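PDB 5DHD: chitinase from Thermococcus kodakarensis KOD1, which hydrolyses chitin, the portion studied here being one of its chitin-binding domains, which probably holds the enzyme to its insoluble substrate. Local coordinates for residues F3-L9 against Q95-W100; T30-V35 against R69-F75; K38-S43 against G81-V85. One frame throughout, in Å; residues are numbered along the deposited sequence.

Overall arrangement
The three contacts illustrate how a two-sheet beta sandwich is closed both within its core and at its margins. Contact 2 reaches deepest: aromatic and aliphatic side chains of strands 34-39 and 72-79 meet between the sheets, while an arginine-aspartate salt bridge lies toward the surface. Contact 3 uses the far end of strand 34-39, about 24 Å from contact 2 between centres, and relies on backbone bonding and two serine hydroxyls. Contact 1 fastens the N-terminal residues to edge strand 95-99 of the same sheet, through backbone bonds, a buried carboxylate and aromatic packing. Trp97 of contact 1 packs on Tyr31 of contact 2, and Trp100 on Val85 of contact 3.

Contact 1: F3-L9 against Q95-W100; sequences FVKPGSL and QLWDAW. With PE3 (3,6,9,12,15,18,21,24,27,30,33,36,39-tridecaoxahentetracontane-1,41-diol), chain G; PE3 (3,6,9,12,15,18,21,24,27,30,33,36,39-tridecaoxahentetracontane-1,41-diol), chain F; PE3 (3,6,9,12,15,18,21,24,27,30,33,36,39-tridecaoxahentetracontane-1,41-diol), chain I.
Gln95 meets Val4 at the N-terminal end of this pairing, where the two side chains cross nearly at a right angle and NE2 of Gln95 rests 3.7 Å from CG2 of Val4. Leu96 next offers its carbonyl O to Val4 N in an almost straight bond, while its CD2 touches the edge of the Phe3 ring. The carbonyl O of Trp97 takes Lys5 N at 2.9 Å. The Trp97 indole turns one face to Lys5, whose CG stands 3.7 Å from the six-membered ring centroid, a CH-pi contact, before the bent lysine chain leads its amine away. Trp97 and Asp98 form a classic beta bulge opposite Leu90. With CG of Asp98 anti to its backbone N (chi1 -153°), the carboxylate reaches into the type II turn of Lys5 to Ser8. There OD2 of Asp98 accepts Gly7 N at 2.8 Å and Leu9 N at 3.1 Å, from opposite faces of the carboxylate plane. The backbone between Asp98 and Ala99 runs over one face of Phe3, and CB of Ala99 meets CZ of that ring at 3.5 Å. Finally, CB of Trp100 touches Leu9 CD2. Two backbone N-H hydrogen bonds on OD2, with Ala99 N on OD1, hold the rotation of the buried Asp98 carboxylate, and they would probably favour its charged form.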
loop_
_atom_site.group_PDB
_atom_site.type_symbol
_atom_site.label_atom_id
_atom_site.label_comp_id
_atom_site.label_asym_id
_atom_site.label_seq_id
_atom_site.Cartn_x
_atom_site.Cartn_y
_atom_site.Cartn_z
ATOM N N PHE A 3 14.102 4.255 -8.350
ATOM C CA PHE A 3 13.032 4.924 -7.553
ATOM C C PHE A 3 13.319 6.419 -7.469
ATOM O O PHE A 3 14.447 6.828 -7.202
ATOM C CB PHE A 3 12.953 4.298 -6.152
ATOM C CG PHE A 3 12.757 2.803 -6.167
ATOM C CD1 PHE A 3 13.322 2.006 -5.174
ATOM C CD2 PHE A 3 12.015 2.187 -7.170
ATOM C CE1 PHE A 3 13.151 0.623 -5.181
ATOM C CE2 PHE A 3 11.840 0.806 -7.186
ATOM C CZ PHE A 3 12.410 0.021 -6.187
ATOM N N VAL A 4 12.290 7.228 -7.694
ATOM C CA VAL A 4 12.427 8.681 -7.660
ATOM C C VAL A 4 12.666 9.241 -6.262
ATOM O O VAL A 4 13.465 10.159 -6.081
ATOM C CB VAL A 4 11.160 9.355 -8.251
ATOM C CG1 VAL A 4 11.256 10.876 -8.135
ATOM C CG2 VAL A 4 10.994 8.943 -9.701
ATOM N N LYS A 5 11.982 8.670 -5.269
ATOM C CA LYS A 5 12.111 9.134 -3.898
ATOM C C LYS A 5 12.270 8.009 -2.873
ATOM O O LYS A 5 11.354 7.755 -2.071
ATOM C CB LYS A 5 10.887 9.979 -3.515
ATOM C CG LYS A 5 10.686 11.226 -4.366
ATOM C CD LYS A 5 11.594 12.361 -3.923
ATOM C CE LYS A 5 11.161 12.909 -2.571
ATOM N NZ LYS A 5 12.064 13.989 -2.083
ATOM N N PRO A 6 13.418 7.307 -2.891
ATOM C CA PRO A 6 13.596 6.225 -1.916
ATOM C C PRO A 6 13.452 6.763 -0.502
ATOM O O PRO A 6 14.016 7.790 -0.143
ATOM C CB PRO A 6 14.988 5.663 -2.236
ATOM C CG PRO A 6 15.670 6.781 -2.974
ATOM C CD PRO A 6 14.588 7.428 -3.784
ATOM N N GLY A 7 12.656 6.063 0.299
ATOM C CA GLY A 7 12.404 6.516 1.653
ATOM C C GLY A 7 10.969 6.977 1.839
ATOM O O GLY A 7 10.542 7.260 2.957
ATOM N N SER A 8 10.214 7.051 0.747
ATOM C CA SER A 8 8.824 7.478 0.836
ATOM C C SER A 8 7.869 6.337 1.192
ATOM O O SER A 8 6.723 6.588 1.558
ATOM C CB SER A 8 8.391 8.170 -0.473
ATOM O OG SER A 8 8.735 7.422 -1.626
ATOM N N LEU A 9 8.336 5.092 1.101
ATOM C CA LEU A 9 7.501 3.929 1.428
ATOM C C LEU A 9 8.091 3.094 2.571
ATOM O O LEU A 9 9.222 2.618 2.474
ATOM C CB LEU A 9 7.348 3.005 0.217
ATOM C CG LEU A 9 6.566 1.690 0.398
ATOM C CD1 LEU A 9 5.077 1.981 0.751
ATOM C CD2 LEU A 9 6.632 0.896 -0.907
ATOM N N GLN A 95 4.784 8.689 -11.433
ATOM C CA GLN A 95 6.164 8.234 -11.286
ATOM C C GLN A 95 6.300 7.248 -10.135
ATOM O O GLN A 95 5.617 7.376 -9.116
ATOM C CB GLN A 95 7.086 9.413 -11.007
ATOM C CG GLN A 95 7.123 10.463 -12.100
ATOM C CD GLN A 95 8.193 11.504 -11.837
ATOM O OE1 GLN A 95 7.920 12.588 -11.315
ATOM N NE2 GLN A 95 9.430 11.169 -12.182
ATOM N N LEU A 96 7.194 6.279 -10.296
ATOM C CA LEU A 96 7.436 5.290 -9.253
ATOM C C LEU A 96 8.379 5.903 -8.224
ATOM O O LEU A 96 9.583 6.024 -8.460
ATOM C CB LEU A 96 8.046 4.011 -9.846
ATOM C CG LEU A 96 8.320 2.907 -8.805
ATOM C CD1 LEU A 96 7.029 2.450 -8.148
ATOM C CD2 LEU A 96 8.985 1.718 -9.496
ATOM N N TRP A 97 7.827 6.298 -7.084
ATOM C CA TRP A 97 8.615 6.911 -6.022
ATOM C C TRP A 97 9.419 5.925 -5.182
ATOM O O TRP A 97 10.556 6.210 -4.802
ATOM C CB TRP A 97 7.715 7.737 -5.094
ATOM C CG TRP A 97 7.472 9.143 -5.559
ATOM C CD1 TRP A 97 7.430 9.583 -6.859
ATOM C CD2 TRP A 97 7.236 10.278 -4.733
ATOM N NE1 TRP A 97 7.191 10.942 -6.882
ATOM C CE2 TRP A 97 7.066 11.394 -5.593
ATOM C CE3 TRP A 97 7.152 10.468 -3.350
ATOM C CZ2 TRP A 97 6.819 12.684 -5.104
ATOM C CZ3 TRP A 97 6.908 11.749 -2.862
ATOM C CH2 TRP A 97 6.745 12.841 -3.741
ATOM N N ASP A 98 8.833 4.765 -4.897
ATOM C CA ASP A 98 9.511 3.782 -4.066
ATOM C C ASP A 98 8.805 2.444 -4.245
ATOM O O ASP A 98 7.681 2.388 -4.743
ATOM C CB ASP A 98 9.447 4.246 -2.594
ATOM C CG ASP A 98 10.611 3.731 -1.746
ATOM O OD1 ASP A 98 11.389 2.897 -2.256
ATOM O OD2 ASP A 98 10.740 4.172 -0.580
ATOM N N ALA A 99 9.464 1.363 -3.841
ATOM C CA ALA A 99 8.864 0.039 -3.959
ATOM C C ALA A 99 9.426 -0.908 -2.909
ATOM O O ALA A 99 10.549 -0.731 -2.432
ATOM C CB ALA A 99 9.052 -0.529 -5.361
ATOM N N TRP A 100 8.625 -1.913 -2.563
ATOM C CA TRP A 100 8.983 -2.905 -1.558
ATOM C C TRP A 100 8.915 -4.295 -2.187
ATOM O O TRP A 100 7.900 -4.581 -2.856
ATOM C CB TRP A 100 7.998 -2.789 -0.388
ATOM C CG TRP A 100 8.273 -3.692 0.781
ATOM C CD1 TRP A 100 9.149 -3.466 1.789
ATOM C CD2 TRP A 100 7.642 -4.950 1.071
ATOM N NE1 TRP A 100 9.109 -4.498 2.700
ATOM C CE2 TRP A 100 8.194 -5.425 2.276
ATOM C CE3 TRP A 100 6.666 -5.716 0.428
ATOM C CZ2 TRP A 100 7.805 -6.638 2.858
ATOM C CZ3 TRP A 100 6.274 -6.921 1.004
ATOM C CH2 TRP A 100 6.848 -7.370 2.213
ATOM O OXT TRP A 100 9.866 -5.104 -2.041
HETATM O O31 PE3 G . 10.166 12.211 0.812
HETATM C C30 PE3 G . 11.284 11.510 1.361
HETATM C C29 PE3 G . 11.767 10.458 0.362
HETATM C C30 PE3 F . 12.089 -3.674 -5.068
HETATM C C29 PE3 F . 10.646 -3.867 -5.531
HETATM O O28 PE3 F . 10.575 -5.026 -6.344
HETATM C C27 PE3 F . 9.216 -5.181 -6.761
HETATM C C26 PE3 F . 9.089 -6.415 -7.659
HETATM O O25 PE3 F . 9.127 -7.609 -6.868
HETATM C C17 PE3 I . 13.362 7.661 5.089
HETATM O O16 PE3 I . 12.750 6.919 6.175
HETATM C C15 PE3 I . 11.543 6.393 5.697
HETATM C C14 PE3 I . 10.889 5.635 6.810
HETATM O O13 PE3 I . 9.779 6.417 7.299
#

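Contact 2: T30-V35 against R69-F75; sequences TYDWVV and RGPTATF
Thr30 and Gly70 bring the two backbones to 4.3 Å between their CA atoms, and from there the chains splay until Val35 and Phe75 stand 10.5 Å apart, again CA to CA. At the narrow end Tyr31 N donates to Arg69 O at 2.9 Å. Arg69 then folds back, its chain bent at chi3, and lays one guanidinium face over the backbone of Thr30 and Tyr31. Its NE grips OD1 of Asp32 at 2.8 Å, the core of a salt bridge that a weak bond from NH2 to OD2 supplements; Asp32 itself is the centre of an inverse gamma turn. Trp33, with CG between its backbone N and carbonyl carbon (chi1 51°), sends its indole inward past Ala73, while its NE1 is bound by Asn68 O. CH2 of Trp33 sits over a face of Phe75, 3.6 Å from CD1; the two rings are offset, their planes 20° and their centroids 5.0 Å apart, and overlap little. Val35 CB meets Phe75 CZ at 4.0 Å. Facing side chains from two antiparallel sheets, flanked at one end by loop backbone and a salt bridge, form one end of the hydrophobic core of a beta sandwich, the fold of this carbohydrate-binding family.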
loop_
_atom_site.group_PDB
_atom_site.type_symbol
_atom_site.label_atom_id
_atom_site.label_comp_id
_atom_site.label_asym_id
_atom_site.label_seq_id
_atom_site.Cartn_x
_atom_site.Cartn_y
_atom_site.Cartn_z
ATOM N N THR A 30 1.203 16.928 0.250
ATOM C CA THR A 30 -0.059 16.240 -0.011
ATOM C C THR A 30 -0.173 15.859 -1.484
ATOM O O THR A 30 -0.042 16.704 -2.377
ATOM C CB THR A 30 -1.269 17.095 0.397
ATOM O OG1 THR A 30 -1.163 18.386 -0.236
ATOM C CG2 THR A 30 -1.314 17.282 1.915
ATOM N N TYR A 31 -0.422 14.576 -1.731
ATOM C CA TYR A 31 -0.520 14.051 -3.088
ATOM C C TYR A 31 -1.630 13.025 -3.226
ATOM O O TYR A 31 -2.076 12.432 -2.243
ATOM C CB TYR A 31 0.777 13.317 -3.455
ATOM C CG TYR A 31 2.011 14.173 -3.505
ATOM C CD1 TYR A 31 2.390 14.802 -4.694
ATOM C CD2 TYR A 31 2.809 14.362 -2.372
ATOM C CE1 TYR A 31 3.528 15.594 -4.758
ATOM C CE2 TYR A 31 3.958 15.161 -2.427
ATOM C CZ TYR A 31 4.303 15.771 -3.634
ATOM O OH TYR A 31 5.430 16.574 -3.713
ATOM N N ASP A 32 -2.066 12.811 -4.462
ATOM C CA ASP A 32 -3.066 11.795 -4.728
ATOM C C ASP A 32 -2.231 10.556 -5.029
ATOM O O ASP A 32 -2.113 10.118 -6.174
ATOM C CB ASP A 32 -3.924 12.188 -5.933
ATOM C CG ASP A 32 -4.817 13.383 -5.627
ATOM O OD1 ASP A 32 -5.484 13.346 -4.587
ATOM O OD2 ASP A 32 -4.852 14.341 -6.418
ATOM N N TRP A 33 -1.622 10.010 -3.983
ATOM C CA TRP A 33 -0.777 8.838 -4.140
ATOM C C TRP A 33 -1.544 7.592 -4.541
ATOM O O TRP A 33 -2.759 7.493 -4.350
ATOM C CB TRP A 33 0.010 8.586 -2.846
ATOM C CG TRP A 33 -0.809 8.546 -1.568
ATOM C CD1 TRP A 33 -0.956 9.553 -0.662
ATOM C CD2 TRP A 33 -1.499 7.407 -1.029
ATOM N NE1 TRP A 33 -1.687 9.107 0.425
ATOM C CE2 TRP A 33 -2.031 7.796 0.216
ATOM C CE3 TRP A 33 -1.708 6.092 -1.480
ATOM C CZ2 TRP A 33 -2.772 6.914 1.028
ATOM C CZ3 TRP A 33 -2.441 5.211 -0.676
ATOM C CH2 TRP A 33 -2.963 5.629 0.561
ATOM N N VAL A 34 -0.811 6.643 -5.116
ATOM C CA VAL A 34 -1.380 5.382 -5.550
ATOM C C VAL A 34 -0.434 4.271 -5.130
ATOM O O VAL A 34 0.727 4.254 -5.532
ATOM C CB VAL A 34 -1.524 5.338 -7.096
ATOM C CG1 VAL A 34 -2.061 3.983 -7.544
ATOM C CG2 VAL A 34 -2.471 6.443 -7.551
ATOM N N VAL A 35 -0.923 3.358 -4.299
ATOM C CA VAL A 35 -0.104 2.236 -3.865
ATOM C C VAL A 35 -0.665 0.974 -4.510
ATOM O O VAL A 35 -1.823 0.617 -4.293
ATOM C CB VAL A 35 -0.085 2.104 -2.344
ATOM C CG1 VAL A 35 0.544 0.775 -1.925
ATOM C CG2 VAL A 35 0.723 3.248 -1.757
ATOM N N ARG A 69 -3.764 12.376 2.453
ATOM C CA ARG A 69 -2.949 12.636 1.264
ATOM C C ARG A 69 -1.498 12.987 1.584
ATOM O O ARG A 69 -0.667 13.075 0.680
ATOM C CB ARG A 69 -3.561 13.761 0.425
ATOM C CG ARG A 69 -4.941 13.409 -0.110
ATOM C CD ARG A 69 -5.581 14.554 -0.932
ATOM N NE ARG A 69 -4.932 14.755 -2.222
ATOM C CZ ARG A 69 -4.234 15.841 -2.559
ATOM N NH1 ARG A 69 -4.105 16.842 -1.696
ATOM N NH2 ARG A 69 -3.628 15.898 -3.739
ATOM N N GLY A 70 -1.192 13.175 2.864
ATOM C CA GLY A 70 0.166 13.513 3.263
ATOM C C GLY A 70 0.201 14.687 4.228
ATOM O O GLY A 70 -0.857 15.155 4.650
ATOM N N PRO A 71 1.391 15.207 4.578
ATOM C CA PRO A 71 2.729 14.785 4.143
ATOM C C PRO A 71 3.123 13.370 4.554
ATOM O O PRO A 71 3.880 12.702 3.845
ATOM C CB PRO A 71 3.652 15.850 4.729
ATOM C CG PRO A 71 2.930 16.279 5.974
ATOM C CD PRO A 71 1.487 16.347 5.517
ATOM N N THR A 72 2.625 12.927 5.705
ATOM C CA THR A 72 2.903 11.580 6.190
ATOM C C THR A 72 1.562 10.865 6.281
ATOM O O THR A 72 0.700 11.235 7.081
ATOM C CB THR A 72 3.574 11.589 7.579
ATOM O OG1 THR A 72 4.794 12.352 7.514
ATOM C CG2 THR A 72 3.934 10.171 8.003
ATOM N N ALA A 73 1.385 9.850 5.443
ATOM C CA ALA A 73 0.140 9.098 5.414
ATOM C C ALA A 73 0.346 7.685 5.932
ATOM O O ALA A 73 1.328 7.030 5.600
ATOM C CB ALA A 73 -0.379 9.043 3.994
ATOM N N THR A 74 -0.584 7.223 6.755
ATOM C CA THR A 74 -0.506 5.878 7.293
ATOM C C THR A 74 -1.816 5.154 7.032
ATOM O O THR A 74 -2.894 5.698 7.258
ATOM C CB THR A 74 -0.226 5.867 8.820
ATOM O OG1 THR A 74 1.083 6.409 9.072
ATOM C CG2 THR A 74 -0.249 4.441 9.365
ATOM N N PHE A 75 -1.713 3.936 6.513
ATOM C CA PHE A 75 -2.891 3.117 6.261
ATOM C C PHE A 75 -2.472 1.670 6.402
ATOM O O PHE A 75 -1.301 1.380 6.648
ATOM C CB PHE A 75 -3.512 3.380 4.862
ATOM C CG PHE A 75 -2.708 2.854 3.694
ATOM C CD1 PHE A 75 -1.615 3.578 3.200
ATOM C CD2 PHE A 75 -3.041 1.640 3.081
ATOM C CE1 PHE A 75 -0.883 3.101 2.121
ATOM C CE2 PHE A 75 -2.298 1.169 2.003
ATOM C CZ PHE A 75 -1.217 1.910 1.526
#

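Contact 3: K38-S43 against G81-V85; sequences KLKDGS and GSESV
Ser84 turns its OG between its own backbone N and carbonyl carbon (chi1 73°), whereas Ser43 holds its OG anti to the backbone N (chi1 178°), and these two settings bring the two hydroxyl oxygens together. Ser43 OG lies 2.7 Å from Ser84 OG, and Ser84 CB comes within 3.2 Å of Ser43 OG. Ser43 OG is also hydrogen-bonded to Thr80 O, and the Ser84 hydroxyl has both Ser43 OG and, weakly, Thr80 O within reach. Ser43 owes its position to the type II turn of Lys40 to Ser43, which carries the chain back toward Ser84.

The backbones meet just before that turn. Leu39 and Val85 form an antiparallel, non-hydrogen-bonded pair, and beside it Lys40 N donates to Ser84 O at 2.8 Å. The same carbonyl oxygen receives a CA-H contact from Leu39, Leu39 CA to Ser84 O being 3.4 Å. On the sheet face that carries both side chains, CD2 of Leu39 presses on CG2 of Val85 at 3.6 Å. Lys40 runs alongside residues 82-84 and brings its CE to 3.2 Å from Glu83 O. Lys38 curls differently: its NZ bonds Leu39 O at 2.9 Å and has a second partner in the carboxylate of Glu86.

The contact thus lies where strand 34-39 ends and strand 85-92 begins, neighbours in one sheet, while Leu39, Ser43 and Ser84 all rest on Ala79 of strand 72-79 in the other, and Leu39 also touches Val60 of strand 59-64.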
loop_
_atom_site.group_PDB
_atom_site.type_symbol
_atom_site.label_atom_id
_atom_site.label_comp_id
_atom_site.label_asym_id
_atom_site.label_seq_id
_atom_site.Cartn_x
_atom_site.Cartn_y
_atom_site.Cartn_z
ATOM N N LYS A 38 0.756 -6.365 -5.186
ATOM C CA LYS A 38 0.658 -7.632 -5.902
ATOM C C LYS A 38 0.606 -8.750 -4.869
ATOM O O LYS A 38 1.501 -8.870 -4.032
ATOM C CB LYS A 38 1.875 -7.844 -6.807
ATOM C CG LYS A 38 1.898 -9.206 -7.536
ATOM C CD LYS A 38 0.796 -9.307 -8.580
ATOM C CE LYS A 38 0.890 -10.616 -9.374
ATOM N NZ LYS A 38 0.807 -11.833 -8.501
ATOM N N LEU A 39 -0.443 -9.561 -4.925
ATOM C CA LEU A 39 -0.606 -10.670 -3.991
ATOM C C LEU A 39 -0.349 -12.003 -4.680
ATOM O O LEU A 39 -0.503 -12.119 -5.895
ATOM C CB LEU A 39 -2.044 -10.718 -3.465
ATOM C CG LEU A 39 -2.616 -9.487 -2.766
ATOM C CD1 LEU A 39 -4.050 -9.765 -2.336
ATOM C CD2 LEU A 39 -1.748 -9.140 -1.568
ATOM N N LYS A 40 0.039 -13.008 -3.903
ATOM C CA LYS A 40 0.248 -14.339 -4.460
ATOM C C LYS A 40 -1.124 -14.850 -4.888
ATOM O O LYS A 40 -2.137 -14.477 -4.300
ATOM C CB LYS A 40 0.819 -15.258 -3.383
ATOM C CG LYS A 40 2.320 -15.168 -3.208
ATOM C CD LYS A 40 2.821 -16.267 -2.276
ATOM C CE LYS A 40 3.211 -15.710 -0.919
ATOM N NZ LYS A 40 3.553 -16.789 0.050
ATOM N N ASP A 41 -1.164 -15.705 -5.905
ATOM C CA ASP A 41 -2.437 -16.235 -6.377
ATOM C C ASP A 41 -3.184 -16.930 -5.249
ATOM O O ASP A 41 -2.590 -17.662 -4.455
ATOM C CB ASP A 41 -2.216 -17.219 -7.532
ATOM C CG ASP A 41 -1.548 -16.571 -8.723
ATOM O OD1 ASP A 41 -1.994 -15.475 -9.130
ATOM O OD2 ASP A 41 -0.582 -17.160 -9.255
ATOM N N GLY A 42 -4.489 -16.690 -5.175
ATOM C CA GLY A 42 -5.290 -17.309 -4.137
ATOM C C GLY A 42 -5.482 -16.440 -2.909
ATOM O O GLY A 42 -6.311 -16.745 -2.054
ATOM N N SER A 43 -4.711 -15.363 -2.805
ATOM C CA SER A 43 -4.829 -14.465 -1.665
ATOM C C SER A 43 -5.681 -13.254 -2.025
ATOM O O SER A 43 -5.803 -12.890 -3.192
ATOM C CB SER A 43 -3.441 -13.989 -1.182
ATOM O OG SER A 43 -3.530 -13.070 -0.086
ATOM N N GLY A 81 -3.666 -15.475 4.264
ATOM C CA GLY A 81 -2.472 -16.286 4.129
ATOM C C GLY A 81 -1.252 -15.670 4.785
ATOM O O GLY A 81 -1.287 -14.537 5.278
ATOM N N SER A 82 -0.163 -16.429 4.777
ATOM C CA SER A 82 1.097 -16.014 5.374
ATOM C C SER A 82 1.987 -15.270 4.381
ATOM O O SER A 82 2.435 -15.839 3.384
ATOM C CB SER A 82 1.810 -17.259 5.898
ATOM O OG SER A 82 3.069 -16.921 6.436
ATOM N N GLU A 83 2.228 -13.991 4.666
ATOM C CA GLU A 83 3.060 -13.130 3.829
ATOM C C GLU A 83 2.770 -13.315 2.344
ATOM O O GLU A 83 3.651 -13.669 1.559
ATOM C CB GLU A 83 4.534 -13.429 4.122
ATOM C CG GLU A 83 4.903 -13.104 5.565
ATOM C CD GLU A 83 6.352 -13.392 5.893
ATOM O OE1 GLU A 83 7.245 -12.810 5.239
ATOM O OE2 GLU A 83 6.593 -14.206 6.808
ATOM N N SER A 84 1.528 -13.043 1.958
ATOM C CA SER A 84 1.116 -13.203 0.571
ATOM C C SER A 84 1.451 -12.025 -0.346
ATOM O O SER A 84 1.324 -12.139 -1.568
ATOM C CB SER A 84 -0.373 -13.488 0.488
ATOM O OG SER A 84 -1.102 -12.316 0.781
ATOM N N VAL A 85 1.868 -10.895 0.222
ATOM C CA VAL A 85 2.223 -9.748 -0.614
ATOM C C VAL A 85 3.593 -9.970 -1.246
ATOM O O VAL A 85 4.589 -10.170 -0.546
ATOM C CB VAL A 85 2.262 -8.423 0.189
ATOM C CG1 VAL A 85 2.870 -7.305 -0.671
ATOM C CG2 VAL A 85 0.853 -8.028 0.609
#